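Local structure of D-aminopeptidase (Burkholderia sp. LK4, 5TZB) at residues G36-I41 with T175-E180; Y113-S118 with T148-L153; T187-H192 with Q219-V224; G210-G215 with T266-L271; P272-R277 with V326-N331. The protein probably hydrolyses peptides and amides at their N-terminus, releasing beta-amino acids, as an Ntn-type hydrolase of peptidase family S58. All blocks are in the same frame, centred on the assembly; numbering follows the deposited sequence.

Interaction 1 (G36-I41 with T175-E180); sequences GRFNAI and TGPVAE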
# COMPACT_ATOMS: atom_id res chain seq x y z
N GLY C 36 3.61 -11.27 -30.81
CA GLY C 36 4.70 -10.67 -31.56
C GLY C 36 5.50 -11.76 -32.25
O GLY C 36 5.17 -12.95 -32.14
N ARG C 37 6.56 -11.35 -32.93
CA ARG C 37 7.36 -12.23 -33.78
C ARG C 37 7.92 -13.47 -33.06
O ARG C 37 7.84 -14.58 -33.57
CB ARG C 37 8.52 -11.44 -34.37
CG ARG C 37 9.49 -12.30 -35.17
CD ARG C 37 10.50 -11.42 -35.87
NE ARG C 37 11.66 -12.20 -36.30
CZ ARG C 37 12.83 -11.67 -36.65
NH1 ARG C 37 13.01 -10.35 -36.58
NH2 ARG C 37 13.83 -12.46 -37.04
N PHE C 38 8.51 -13.27 -31.88
CA PHE C 38 9.09 -14.40 -31.16
C PHE C 38 8.12 -15.02 -30.17
O PHE C 38 8.38 -16.10 -29.61
CB PHE C 38 10.37 -13.97 -30.43
CG PHE C 38 11.40 -13.32 -31.31
CD1 PHE C 38 12.00 -14.03 -32.33
CD2 PHE C 38 11.77 -12.00 -31.09
CE1 PHE C 38 12.95 -13.43 -33.14
CE2 PHE C 38 12.72 -11.40 -31.90
CZ PHE C 38 13.31 -12.12 -32.93
N ASN C 39 6.97 -14.36 -29.99
CA ASN C 39 6.05 -14.68 -28.90
C ASN C 39 6.82 -14.80 -27.59
O ASN C 39 6.84 -15.86 -26.96
CB ASN C 39 5.26 -15.97 -29.19
CG ASN C 39 4.09 -16.14 -28.24
OD1 ASN C 39 3.68 -15.18 -27.57
ND2 ASN C 39 3.53 -17.34 -28.18
N ALA C 40 7.50 -13.71 -27.22
CA ALA C 40 8.37 -13.70 -26.06
C ALA C 40 8.57 -12.27 -25.58
O ALA C 40 8.24 -11.33 -26.29
CB ALA C 40 9.72 -14.36 -26.38
N ILE C 41 9.10 -12.11 -24.37
CA ILE C 41 9.31 -10.77 -23.82
C ILE C 41 10.29 -9.98 -24.70
O ILE C 41 10.26 -8.75 -24.73
CB ILE C 41 9.83 -10.86 -22.35
CG1 ILE C 41 9.72 -9.49 -21.65
CG2 ILE C 41 11.24 -11.42 -22.30
CD1 ILE C 41 9.93 -9.55 -20.14
N THR C 175 18.55 -10.77 -27.65
CA THR C 175 17.20 -10.68 -28.18
C THR C 175 16.83 -12.00 -28.86
O THR C 175 17.62 -12.95 -28.84
CB THR C 175 17.06 -9.52 -29.19
OG1 THR C 175 15.69 -9.37 -29.58
CG2 THR C 175 17.95 -9.76 -30.43
N GLY C 176 15.64 -12.07 -29.44
CA GLY C 176 15.21 -13.27 -30.16
C GLY C 176 14.55 -14.32 -29.29
O GLY C 176 14.14 -14.03 -28.17
N PRO C 177 14.44 -15.56 -29.80
CA PRO C 177 13.79 -16.67 -29.09
C PRO C 177 14.39 -16.93 -27.71
O PRO C 177 15.61 -16.83 -27.53
CB PRO C 177 14.04 -17.87 -30.02
CG PRO C 177 14.22 -17.27 -31.38
CD PRO C 177 14.93 -15.97 -31.14
N VAL C 178 13.53 -17.25 -26.75
CA VAL C 178 13.94 -17.49 -25.38
C VAL C 178 13.65 -18.94 -24.98
O VAL C 178 12.52 -19.40 -25.12
CB VAL C 178 13.19 -16.55 -24.40
CG1 VAL C 178 13.63 -16.83 -22.96
CG2 VAL C 178 13.40 -15.10 -24.76
N ALA C 179 14.65 -19.66 -24.49
CA ALA C 179 14.45 -21.04 -24.07
C ALA C 179 13.51 -21.13 -22.87
O ALA C 179 13.55 -20.29 -21.97
CB ALA C 179 15.79 -21.71 -23.75
N GLU C 180 12.65 -22.15 -22.87
CA GLU C 180 11.65 -22.29 -21.82
C GLU C 180 11.78 -23.60 -21.04
O GLU C 180 12.61 -24.46 -21.35
CB GLU C 180 10.24 -22.17 -22.42
CG GLU C 180 9.96 -20.82 -23.07
CD GLU C 180 8.60 -20.77 -23.74
OE1 GLU C 180 8.31 -21.63 -24.61
OE2 GLU C 180 7.82 -19.86 -23.40
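The phenyl ring of Phe38 overlaps the backbone of Gly176, whose CA lies 3.5 Å from the Phe38 ring centroid and 11° off the ring normal, a CH-pi contact made almost squarely over the face. The backbone angles of Gly176 are ones that favour glycine, and its bare CA comes close to every aromatic carbon. The same face runs on over Pro177, whose N also lies above it; Pro177 CD reaches Phe38 CD1 at 3.7 Å, with the two side chains set aslant. From the opposite face comes Arg37 CG, 4.1 Å above the Phe38 plane and displaced toward the rim, and the Arg37 guanidinium in turn has Phe38 CZ over its centre. The Phe38 chi1 of -54°, with CG anti to the carbonyl carbon, swings the ring out to the 175-180 loop.

Deeper in, Ala40 CB meets Val178 CG2 at 4.1 Å, and both side chains rest on Thr200 of strand 197-204. No hydrogen bond joins the two segments directly. The 36-41 turn is braced instead by Asn39 N to Gly36 O (3.1 Å) and by Asp43, whose carboxylate accepts from the backbone N of Phe38 and of Ala40. This is an apolar loop-to-loop contact centred on a CH-pi interaction, joining the loop before strand 48-56 to the one after helix 163-172 and lying on strand 197-204.

Interaction 2 (Y113-S118 with T148-L153); sequences YTNTHS and TYDGLL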
# COMPACT_ATOMS: atom_id res chain seq x y z
N TYR C 113 16.23 -13.81 -12.05
CA TYR C 113 15.47 -14.85 -11.37
C TYR C 113 16.43 -15.93 -10.87
O TYR C 113 17.31 -16.35 -11.62
CB TYR C 113 14.47 -15.52 -12.30
CG TYR C 113 13.35 -14.69 -12.87
CD1 TYR C 113 13.07 -13.41 -12.41
CD2 TYR C 113 12.55 -15.21 -13.89
CE1 TYR C 113 12.02 -12.67 -12.95
CE2 TYR C 113 11.51 -14.48 -14.43
CZ TYR C 113 11.25 -13.22 -13.96
OH TYR C 113 10.21 -12.52 -14.52
N THR C 114 16.25 -16.43 -9.65
CA THR C 114 17.02 -17.59 -9.20
C THR C 114 16.24 -18.35 -8.11
O THR C 114 15.04 -18.16 -7.98
CB THR C 114 18.42 -17.18 -8.72
OG1 THR C 114 19.23 -18.34 -8.48
CG2 THR C 114 18.34 -16.33 -7.46
N ASN C 115 16.90 -19.22 -7.34
CA ASN C 115 16.22 -19.90 -6.24
C ASN C 115 16.29 -19.09 -4.94
O ASN C 115 17.09 -18.16 -4.85
CB ASN C 115 16.82 -21.29 -6.01
CG ASN C 115 18.24 -21.23 -5.46
OD1 ASN C 115 18.43 -20.98 -4.26
ND2 ASN C 115 19.22 -21.46 -6.31
N THR C 116 15.47 -19.46 -3.95
CA THR C 116 15.30 -18.67 -2.73
C THR C 116 16.59 -18.42 -1.93
O THR C 116 16.75 -17.36 -1.33
CB THR C 116 14.28 -19.33 -1.77
OG1 THR C 116 13.15 -19.81 -2.53
CG2 THR C 116 13.81 -18.31 -0.73
N HIS C 117 17.49 -19.39 -1.91
CA HIS C 117 18.68 -19.26 -1.08
C HIS C 117 19.88 -18.68 -1.82
O HIS C 117 20.96 -18.56 -1.26
CB HIS C 117 19.01 -20.62 -0.46
CG HIS C 117 18.02 -21.05 0.58
ND1 HIS C 117 18.09 -22.26 1.24
CD2 HIS C 117 16.96 -20.40 1.11
CE1 HIS C 117 17.09 -22.35 2.10
NE2 HIS C 117 16.39 -21.23 2.04
N SER C 118 19.68 -18.29 -3.07
CA SER C 118 20.76 -17.73 -3.87
C SER C 118 20.56 -16.25 -4.21
O SER C 118 21.38 -15.66 -4.93
CB SER C 118 20.92 -18.54 -5.16
OG SER C 118 21.26 -19.89 -4.88
N THR C 148 11.99 -18.30 -6.86
CA THR C 148 11.04 -19.33 -6.44
C THR C 148 11.85 -20.49 -5.81
O THR C 148 13.08 -20.54 -5.92
CB THR C 148 10.16 -19.81 -7.61
OG1 THR C 148 10.99 -20.30 -8.65
CG2 THR C 148 9.30 -18.65 -8.16
N TYR C 149 11.16 -21.42 -5.15
CA TYR C 149 11.81 -22.43 -4.31
C TYR C 149 11.95 -23.81 -4.99
O TYR C 149 10.96 -24.50 -5.19
CB TYR C 149 11.02 -22.54 -3.00
CG TYR C 149 11.45 -23.63 -2.05
CD1 TYR C 149 12.52 -23.45 -1.19
CD2 TYR C 149 10.75 -24.84 -2.00
CE1 TYR C 149 12.91 -24.47 -0.30
CE2 TYR C 149 11.12 -25.85 -1.13
CZ TYR C 149 12.20 -25.66 -0.28
OH TYR C 149 12.56 -26.68 0.59
N ASP C 150 13.18 -24.20 -5.33
CA ASP C 150 13.43 -25.49 -5.96
C ASP C 150 13.97 -26.54 -4.97
O ASP C 150 14.76 -27.39 -5.34
CB ASP C 150 14.42 -25.36 -7.14
CG ASP C 150 15.73 -24.64 -6.77
OD1 ASP C 150 16.09 -24.56 -5.58
OD2 ASP C 150 16.43 -24.16 -7.69
N GLY C 151 13.53 -26.46 -3.72
CA GLY C 151 14.04 -27.31 -2.65
C GLY C 151 13.85 -28.80 -2.82
O GLY C 151 14.57 -29.59 -2.21
N LEU C 152 12.89 -29.21 -3.65
CA LEU C 152 12.62 -30.63 -3.84
C LEU C 152 13.64 -31.30 -4.77
O LEU C 152 14.22 -32.33 -4.42
CB LEU C 152 11.21 -30.83 -4.39
CG LEU C 152 10.67 -32.26 -4.28
CD1 LEU C 152 10.53 -32.71 -2.82
CD2 LEU C 152 9.33 -32.36 -5.00
N LEU C 153 13.86 -30.70 -5.94
CA LEU C 153 14.75 -31.26 -6.94
C LEU C 153 16.18 -30.74 -6.82
O LEU C 153 17.10 -31.37 -7.33
CB LEU C 153 14.22 -30.96 -8.36
CG LEU C 153 12.87 -31.59 -8.72
CD1 LEU C 153 12.39 -31.10 -10.08
CD2 LEU C 153 13.03 -33.11 -8.73
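Thr116 OG1 stands at the edge of the Tyr149 ring, in plane, and 3.5 Å from Tyr149 CB, while Gly151 N lies over one face, 3.5 Å above the ring plane. Trp140 of the second subunit also meets this ring, with the planes at about 45°. Toward the tyrosine Thr116 OG1 meets carbon atoms; its hydrogen bond is to Glu147. The planes of the other flat pair, the Asn115 amide and the Asp150 carboxylate, are 36° apart, and the two side chains pass aslant: Asp150 OD2 comes to 3.3 Å from Asn115 CB, so the carboxylate abuts the methylene and not the amide. Asp150 OD2 and Asn115 ND2 each reach a shared partner, Thr65 OG1.

Backbone bonds are long. Thr148 N donates to Thr114 O at 3.3 Å, and Thr116 N makes a weak bond to Thr148 O; Asn115 CA adds a CA-H...O contact to Thr148 O at 3.2 Å. With its CG between the backbone N and the carbonyl carbon (chi1 69°), Asn115 folds OD1 back to accept from His117 N at 3.0 Å, an Asx turn, within a type I turn closed by Ser118 N to Asn115 O at 3.1 Å. The contact lies near the C-terminal ends of the parallel strands 111-115 and 144-148, with helix 119-129 in the connection between them: this is the beta-alpha-beta crossover of the five-stranded sheet.

Interaction 3 (T187-H192 with Q219-V224); sequences TGMICH and QANYGV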
# COMPACT_ATOMS: atom_id res chain seq x y z
N THR C 187 15.15 -24.14 -13.78
CA THR C 187 15.69 -25.49 -13.93
C THR C 187 15.06 -26.53 -12.99
O THR C 187 14.65 -27.60 -13.45
CB THR C 187 17.22 -25.48 -13.73
OG1 THR C 187 17.81 -24.68 -14.77
CG2 THR C 187 17.79 -26.88 -13.83
N GLY C 188 14.95 -26.22 -11.70
CA GLY C 188 14.43 -27.21 -10.78
C GLY C 188 13.00 -26.98 -10.31
O GLY C 188 12.58 -27.54 -9.30
N MET C 189 12.23 -26.20 -11.07
CA MET C 189 10.90 -25.80 -10.64
C MET C 189 9.78 -26.76 -11.06
O MET C 189 9.91 -27.54 -12.01
CB MET C 189 10.60 -24.39 -11.16
CG MET C 189 11.61 -23.35 -10.67
SD MET C 189 11.77 -23.40 -8.86
CE MET C 189 13.25 -22.40 -8.63
N ILE C 190 8.69 -26.69 -10.31
CA ILE C 190 7.55 -27.58 -10.44
C ILE C 190 6.26 -26.76 -10.47
O ILE C 190 6.06 -25.91 -9.61
CB ILE C 190 7.52 -28.58 -9.28
CG1 ILE C 190 8.77 -29.48 -9.33
CG2 ILE C 190 6.24 -29.39 -9.27
CD1 ILE C 190 8.94 -30.38 -8.11
N CYS C 191 5.41 -27.01 -11.46
CA CYS C 191 4.19 -26.23 -11.63
C CYS C 191 2.98 -27.14 -11.84
O CYS C 191 3.01 -28.04 -12.68
CB CYS C 191 4.35 -25.25 -12.80
SG CYS C 191 2.91 -24.19 -13.09
N HIS C 192 1.93 -26.91 -11.06
CA HIS C 192 0.76 -27.77 -11.06
C HIS C 192 1.13 -29.26 -10.97
O HIS C 192 0.51 -30.12 -11.60
CB HIS C 192 -0.11 -27.49 -12.30
CG HIS C 192 -0.86 -26.20 -12.20
ND1 HIS C 192 -1.95 -26.04 -11.37
CD2 HIS C 192 -0.69 -25.01 -12.82
CE1 HIS C 192 -2.42 -24.81 -11.49
NE2 HIS C 192 -1.68 -24.16 -12.37
N GLN C 219 8.66 -17.30 -14.13
CA GLN C 219 9.29 -18.47 -13.54
C GLN C 219 8.21 -19.12 -12.69
O GLN C 219 7.92 -18.67 -11.58
CB GLN C 219 10.53 -18.10 -12.73
CG GLN C 219 11.24 -19.27 -12.07
CD GLN C 219 12.61 -18.87 -11.55
OE1 GLN C 219 13.50 -18.55 -12.34
NE2 GLN C 219 12.78 -18.89 -10.23
N ALA C 220 7.58 -20.16 -13.25
CA ALA C 220 6.37 -20.76 -12.68
C ALA C 220 6.71 -21.96 -11.81
O ALA C 220 7.31 -22.93 -12.28
CB ALA C 220 5.40 -21.16 -13.80
N ASN C 221 6.31 -21.87 -10.54
CA ASN C 221 6.62 -22.88 -9.53
C ASN C 221 5.48 -23.03 -8.53
O ASN C 221 5.71 -23.22 -7.35
CB ASN C 221 7.91 -22.48 -8.80
CG ASN C 221 8.47 -23.60 -7.95
OD1 ASN C 221 8.67 -24.72 -8.41
ND2 ASN C 221 8.73 -23.29 -6.67
N TYR C 222 4.24 -22.92 -9.01
CA TYR C 222 3.08 -22.85 -8.12
C TYR C 222 2.04 -23.92 -8.49
O TYR C 222 2.10 -24.51 -9.56
CB TYR C 222 2.41 -21.47 -8.21
CG TYR C 222 1.57 -21.41 -9.46
CD1 TYR C 222 0.21 -21.69 -9.42
CD2 TYR C 222 2.15 -21.15 -10.70
CE1 TYR C 222 -0.56 -21.72 -10.57
CE2 TYR C 222 1.39 -21.17 -11.87
CZ TYR C 222 0.03 -21.45 -11.79
OH TYR C 222 -0.75 -21.48 -12.94
N GLY C 223 1.07 -24.14 -7.60
CA GLY C 223 -0.19 -24.73 -8.00
C GLY C 223 -0.41 -26.20 -7.76
O GLY C 223 0.51 -27.02 -7.81
N VAL C 224 -1.66 -26.53 -7.48
CA VAL C 224 -2.01 -27.92 -7.31
C VAL C 224 -2.57 -28.47 -8.62
O VAL C 224 -3.14 -27.74 -9.45
CB VAL C 224 -3.02 -28.12 -6.17
CG1 VAL C 224 -2.54 -27.39 -4.92
CG2 VAL C 224 -4.36 -27.59 -6.55
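Hydrogen bonds dominate the contact between Ile190-His192 and Asn221-Val224. Ile190 N gives its proton to Asn221 OD1 at 2.7 Å, almost perfectly straight at 177° and in the plane of the amide carbonyl. His192 N binds Tyr222 O at 2.8 Å. The His192 ring is engaged on both nitrogens: ND1 donates to Val224 O at 2.8 Å, with that oxygen in the plane of the ring although ND1 stands above the plane of the carbonyl, and NE2 makes a weak, bent bond to Tyr222 OH at 2.9 Å. ND1, and more weakly NE2, thus limit the ring's rotation.

Aromatic and sulfur contacts come next. The His192 and Tyr222 rings meet obliquely, planes at 75°, and Tyr222 reaches back across because its CG lies between the backbone N and the carbonyl carbon (chi1 79°). Gly223 CA lies over a face of the imidazole in a CH-pi contact. Cys191 SG approaches Tyr222 CE2 at 3.6 Å, an oblique sulfur-aromatic contact, and Met189 SD lies 3.4 Å from Asn221 CG, the two side chains crossing at about a right angle.

A third kind of contact is CA-H...O: Asn221 CA to Ile190 O at 3.1 Å, and Cys191 CA to Tyr222 O.

Beyond the pair, Asn221 ND2 is hydrogen-bonded to Tyr149 O. His192 and Tyr222, at the end of strand 213-220 and the short strand 190-191, pack on Val289 of helix 272-289, while Met189 and Asn221 touch Thr148 of strand 144-148.

Interaction 4 (G210-G215 with T266-L271); sequences GGWTVG and TDAPLL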
# COMPACT_ATOMS: atom_id res chain seq x y z
N GLY C 210 -2.68 1.93 -30.57
CA GLY C 210 -1.37 2.40 -30.13
C GLY C 210 -0.18 1.60 -30.64
O GLY C 210 0.96 2.05 -30.57
N GLY C 211 -0.44 0.41 -31.16
CA GLY C 211 0.60 -0.42 -31.75
C GLY C 211 1.65 -0.95 -30.79
O GLY C 211 2.66 -1.53 -31.23
N TRP C 212 1.43 -0.80 -29.49
CA TRP C 212 2.43 -1.24 -28.51
C TRP C 212 2.51 -2.76 -28.34
O TRP C 212 1.56 -3.50 -28.60
CB TRP C 212 2.16 -0.58 -27.16
CG TRP C 212 2.17 0.90 -27.24
CD1 TRP C 212 3.20 1.68 -27.67
CD2 TRP C 212 1.09 1.78 -26.92
NE1 TRP C 212 2.84 3.01 -27.62
CE2 TRP C 212 1.54 3.10 -27.17
CE3 TRP C 212 -0.21 1.59 -26.43
CZ2 TRP C 212 0.75 4.21 -26.94
CZ3 TRP C 212 -1.00 2.69 -26.21
CH2 TRP C 212 -0.52 4.00 -26.46
N THR C 213 3.69 -3.21 -27.91
CA THR C 213 3.93 -4.61 -27.60
C THR C 213 3.98 -4.83 -26.09
O THR C 213 4.55 -4.00 -25.36
CB THR C 213 5.23 -5.10 -28.23
OG1 THR C 213 5.15 -4.95 -29.65
CG2 THR C 213 5.51 -6.57 -27.86
N VAL C 214 3.36 -5.90 -25.62
CA VAL C 214 3.44 -6.31 -24.21
C VAL C 214 4.00 -7.73 -24.14
O VAL C 214 3.46 -8.65 -24.77
CB VAL C 214 2.06 -6.27 -23.52
CG1 VAL C 214 2.17 -6.72 -22.07
CG2 VAL C 214 1.48 -4.88 -23.57
N GLY C 215 5.09 -7.90 -23.39
CA GLY C 215 5.69 -9.22 -23.23
C GLY C 215 5.75 -9.64 -21.77
O GLY C 215 5.74 -8.79 -20.89
N THR C 266 6.81 -3.64 -21.69
CA THR C 266 6.08 -3.01 -22.80
C THR C 266 6.83 -1.83 -23.33
O THR C 266 7.54 -1.14 -22.58
CB THR C 266 4.67 -2.55 -22.38
OG1 THR C 266 3.98 -2.04 -23.53
CG2 THR C 266 4.73 -1.44 -21.32
N ASP C 267 6.67 -1.55 -24.63
CA ASP C 267 7.27 -0.35 -25.20
C ASP C 267 6.30 0.82 -25.17
O ASP C 267 6.62 1.91 -25.65
CB ASP C 267 7.74 -0.58 -26.64
CG ASP C 267 6.63 -1.01 -27.57
OD1 ASP C 267 5.52 -1.35 -27.10
OD2 ASP C 267 6.87 -1.03 -28.80
N ALA C 268 5.12 0.61 -24.59
CA ALA C 268 4.21 1.72 -24.33
C ALA C 268 4.85 2.71 -23.34
O ALA C 268 5.59 2.32 -22.45
CB ALA C 268 2.88 1.19 -23.78
N PRO C 269 4.60 4.02 -23.53
CA PRO C 269 5.15 5.01 -22.59
C PRO C 269 4.33 5.09 -21.30
O PRO C 269 3.47 5.95 -21.18
CB PRO C 269 5.07 6.32 -23.38
CG PRO C 269 3.91 6.12 -24.32
CD PRO C 269 3.95 4.65 -24.70
N LEU C 270 4.52 4.13 -20.40
CA LEU C 270 3.80 4.11 -19.14
C LEU C 270 4.58 4.81 -18.04
O LEU C 270 5.78 4.57 -17.88
CB LEU C 270 3.50 2.67 -18.71
CG LEU C 270 2.52 1.89 -19.60
CD1 LEU C 270 2.28 0.51 -19.00
CD2 LEU C 270 1.22 2.64 -19.77
N LEU C 271 3.87 5.63 -17.26
CA LEU C 271 4.42 6.26 -16.05
C LEU C 271 4.50 5.23 -14.91
O LEU C 271 3.84 4.19 -15.00
CB LEU C 271 3.56 7.45 -15.63
CG LEU C 271 3.44 8.58 -16.66
CD1 LEU C 271 2.56 9.69 -16.11
CD2 LEU C 271 4.83 9.09 -17.02
O HOH W 1 5.33 -2.43 -30.57
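Trp212 packs against the 266-271 segment just where the antiparallel strands 213-220 and 260-266 part, Val214 and Thr266 forming a non-hydrogen-bonded pair of that sheet and Thr266 heading an ST turn. Its CB lies 3.4 Å from Asp267 OD1. CG, anti to the carbonyl carbon (chi1 -58°), meets Ala268 CB at 3.5 Å, and the five-membered ring has Ala268 CA over its face, 3.6 Å from the ring centroid. Further out, NE1 touches Pro269 CD at 3.5 Å, with CE2 and CZ2 alongside, the two side chains crossing at about a right angle. On the opposite face of the indole lies Gly210 O, toward the rim, so the ring is covered by backbone on one face and by Ala268 on the other. Thr323 of the third subunit packs on both Trp212 and Pro269, which places the indole at a subunit interface.

Polar atoms fasten the rest. Asp267 OD1 accepts from Thr213 N at 2.7 Å, on its syn side and 24° out of the carboxylate plane. Thr266 OG1 donates to Thr213 O at 2.7 Å and accepts from Ala268 N at 3.1 Å; a weak bond from Asp267 N reaches the same Thr213 carbonyl. The second carboxylate oxygen is engaged as well: a water donates to Asp267 OD2 at 2.7 Å and to Gly211 O, and accepts from Thr213 OG1.

Interaction 5 (P272-R277 with V326-N331); sequences PHQCTR and VKMVNN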
# COMPACT_ATOMS: atom_id res chain seq x y z
N PRO C 272 5.28 5.53 -13.84
CA PRO C 272 5.38 4.61 -12.70
C PRO C 272 4.02 4.11 -12.18
O PRO C 272 3.86 2.90 -12.06
CB PRO C 272 6.11 5.44 -11.64
CG PRO C 272 7.02 6.29 -12.46
CD PRO C 272 6.22 6.66 -13.70
N HIS C 273 3.04 4.99 -11.98
CA HIS C 273 1.75 4.54 -11.43
C HIS C 273 1.02 3.62 -12.41
O HIS C 273 0.24 2.76 -11.99
CB HIS C 273 0.87 5.74 -11.03
CG HIS C 273 0.10 6.35 -12.17
ND1 HIS C 273 0.64 7.30 -13.01
CD2 HIS C 273 -1.20 6.22 -12.54
CE1 HIS C 273 -0.28 7.70 -13.87
NE2 HIS C 273 -1.40 7.06 -13.61
N GLN C 274 1.29 3.78 -13.70
CA GLN C 274 0.65 2.96 -14.74
C GLN C 274 1.32 1.58 -14.83
O GLN C 274 0.69 0.59 -15.21
CB GLN C 274 0.70 3.67 -16.10
CG GLN C 274 0.01 5.03 -16.09
CD GLN C 274 -0.01 5.67 -17.48
OE1 GLN C 274 1.03 5.87 -18.10
NE2 GLN C 274 -1.20 5.99 -17.97
N CYS C 275 2.61 1.53 -14.54
CA CYS C 275 3.31 0.25 -14.47
C CYS C 275 2.78 -0.61 -13.30
O CYS C 275 2.72 -1.83 -13.40
CB CYS C 275 4.80 0.49 -14.33
SG CYS C 275 5.61 1.15 -15.84
N THR C 276 2.42 0.04 -12.20
CA THR C 276 1.80 -0.65 -11.06
C THR C 276 0.48 -1.27 -11.48
O THR C 276 0.17 -2.43 -11.14
CB THR C 276 1.58 0.31 -9.88
OG1 THR C 276 2.83 0.90 -9.53
CG2 THR C 276 1.02 -0.44 -8.64
N ARG C 277 -0.32 -0.50 -12.22
CA ARG C 277 -1.59 -1.00 -12.71
C ARG C 277 -1.37 -2.20 -13.62
O ARG C 277 -2.05 -3.24 -13.50
CB ARG C 277 -2.35 0.11 -13.45
CG ARG C 277 -2.55 1.36 -12.61
CD ARG C 277 -3.41 2.38 -13.34
NE ARG C 277 -4.80 1.92 -13.41
CZ ARG C 277 -5.72 2.39 -14.24
NH1 ARG C 277 -5.41 3.35 -15.11
NH2 ARG C 277 -6.95 1.89 -14.23
N VAL C 326 8.11 13.78 -20.49
CA VAL C 326 7.82 12.37 -20.66
C VAL C 326 6.43 12.23 -21.24
O VAL C 326 5.66 13.18 -21.24
CB VAL C 326 7.92 11.58 -19.33
CG1 VAL C 326 9.36 11.58 -18.83
CG2 VAL C 326 6.97 12.16 -18.28
N LYS C 327 6.12 11.04 -21.75
CA LYS C 327 4.81 10.74 -22.31
C LYS C 327 4.03 9.77 -21.44
O LYS C 327 4.61 8.91 -20.79
CB LYS C 327 4.95 10.14 -23.70
CG LYS C 327 5.45 11.11 -24.74
CD LYS C 327 5.50 10.41 -26.08
CE LYS C 327 6.10 11.31 -27.13
NZ LYS C 327 6.19 10.57 -28.43
N MET C 328 2.72 9.90 -21.47
CA MET C 328 1.86 9.01 -20.73
C MET C 328 0.78 8.44 -21.65
O MET C 328 0.17 9.17 -22.45
CB MET C 328 1.25 9.72 -19.53
CG MET C 328 -0.20 10.11 -19.64
SD MET C 328 -0.81 10.86 -18.10
CE MET C 328 -1.00 9.43 -17.05
N VAL C 329 0.57 7.14 -21.56
CA VAL C 329 -0.52 6.51 -22.28
C VAL C 329 -1.79 7.05 -21.65
O VAL C 329 -1.91 7.09 -20.43
CB VAL C 329 -0.46 4.94 -22.18
CG1 VAL C 329 -1.73 4.28 -22.73
CG2 VAL C 329 0.78 4.40 -22.90
N ASN C 330 -2.72 7.52 -22.47
CA ASN C 330 -4.00 7.99 -21.95
C ASN C 330 -4.83 6.81 -21.45
O ASN C 330 -4.75 5.71 -22.02
CB ASN C 330 -4.76 8.79 -23.02
CG ASN C 330 -4.13 10.17 -23.23
OD1 ASN C 330 -3.76 10.83 -22.26
ND2 ASN C 330 -3.93 10.57 -24.48
N ASN C 331 -5.61 7.04 -20.39
CA ASN C 331 -6.29 5.94 -19.71
C ASN C 331 -7.31 5.24 -20.60
O ASN C 331 -7.63 4.07 -20.37
CB ASN C 331 -6.93 6.41 -18.41
CG ASN C 331 -5.90 6.67 -17.30
OD1 ASN C 331 -4.82 6.08 -17.29
ND2 ASN C 331 -6.22 7.57 -16.38
O HOH W 2 -3.17 5.35 -15.51
O HOH W 3 -3.84 8.45 -14.48
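Gln274 reaches strand 326-329 through NE2, which donates to Val329 O at 2.8 Å with an N-H...O angle of 163°. The bond lies in the plane of the amide and in that of the accepting carbonyl. Extended beyond CG, the Gln274 chain spans the gap between helix and strand; its OE1 turns back to Leu271 N.

Met328 crosses both helix side chains at about a right angle. Its CE lies 3.6 Å from Gln274 NE2. Met328 CE also stands at the edge of the His273 ring, in its plane, 3.7 Å from His273 CE1, while Gln274 CG lies over one face of that ring. The Arg277 guanidinium and the Asn331 amide are nearly perpendicular, planes 89° apart: Asn331 OD1 stands at the guanidinium edge, 3.5 Å from Arg277 NH1. Water 2 joins them, accepting from Arg277 NH1 at 3.0 Å, from Gln274 NE2 and weakly from His273 NE2, and donating to Asn331 OD1. Water 3 links His273 NE2 to Asn331 ND2.

Arg277 is also salt-bridged to Glu103 of the third subunit and Asp295 of the fourth, and strand 326-329 pairs antiparallel with a strand of the third. The His273 side chain is about 3 Å from a bound calcium ion. One direct bond ties the helix to the strand and two waters join it to Asn331 just beyond, while the buried arginine's charge is probably balanced by carboxylates of other subunits.

Interactions 2 to 5 are all buried, 4 and 5 partly by other subunits; only interaction 1 is partly buried, and it lacks direct hydrogen bonds between its segments. Interactions 2 and 3 adjoin: Gln219 NE2 reaches Thr148 OG1 and Asn221 ND2 reaches Tyr149 O, yet the first relies on long backbone bonds and the second mainly on short, straight ones, most involving side chains. Interactions 4 and 5 form a second touching pair, linked by Pro269 and Val329; one is a strand end stapled by side-chain oxygens, the other a helix-strand contact with one direct bond and bridging waters. Interactions 3 and 4 use opposite ends of strand 213-220. Interaction 1 touches interaction 4 through Ile41 and Gly215.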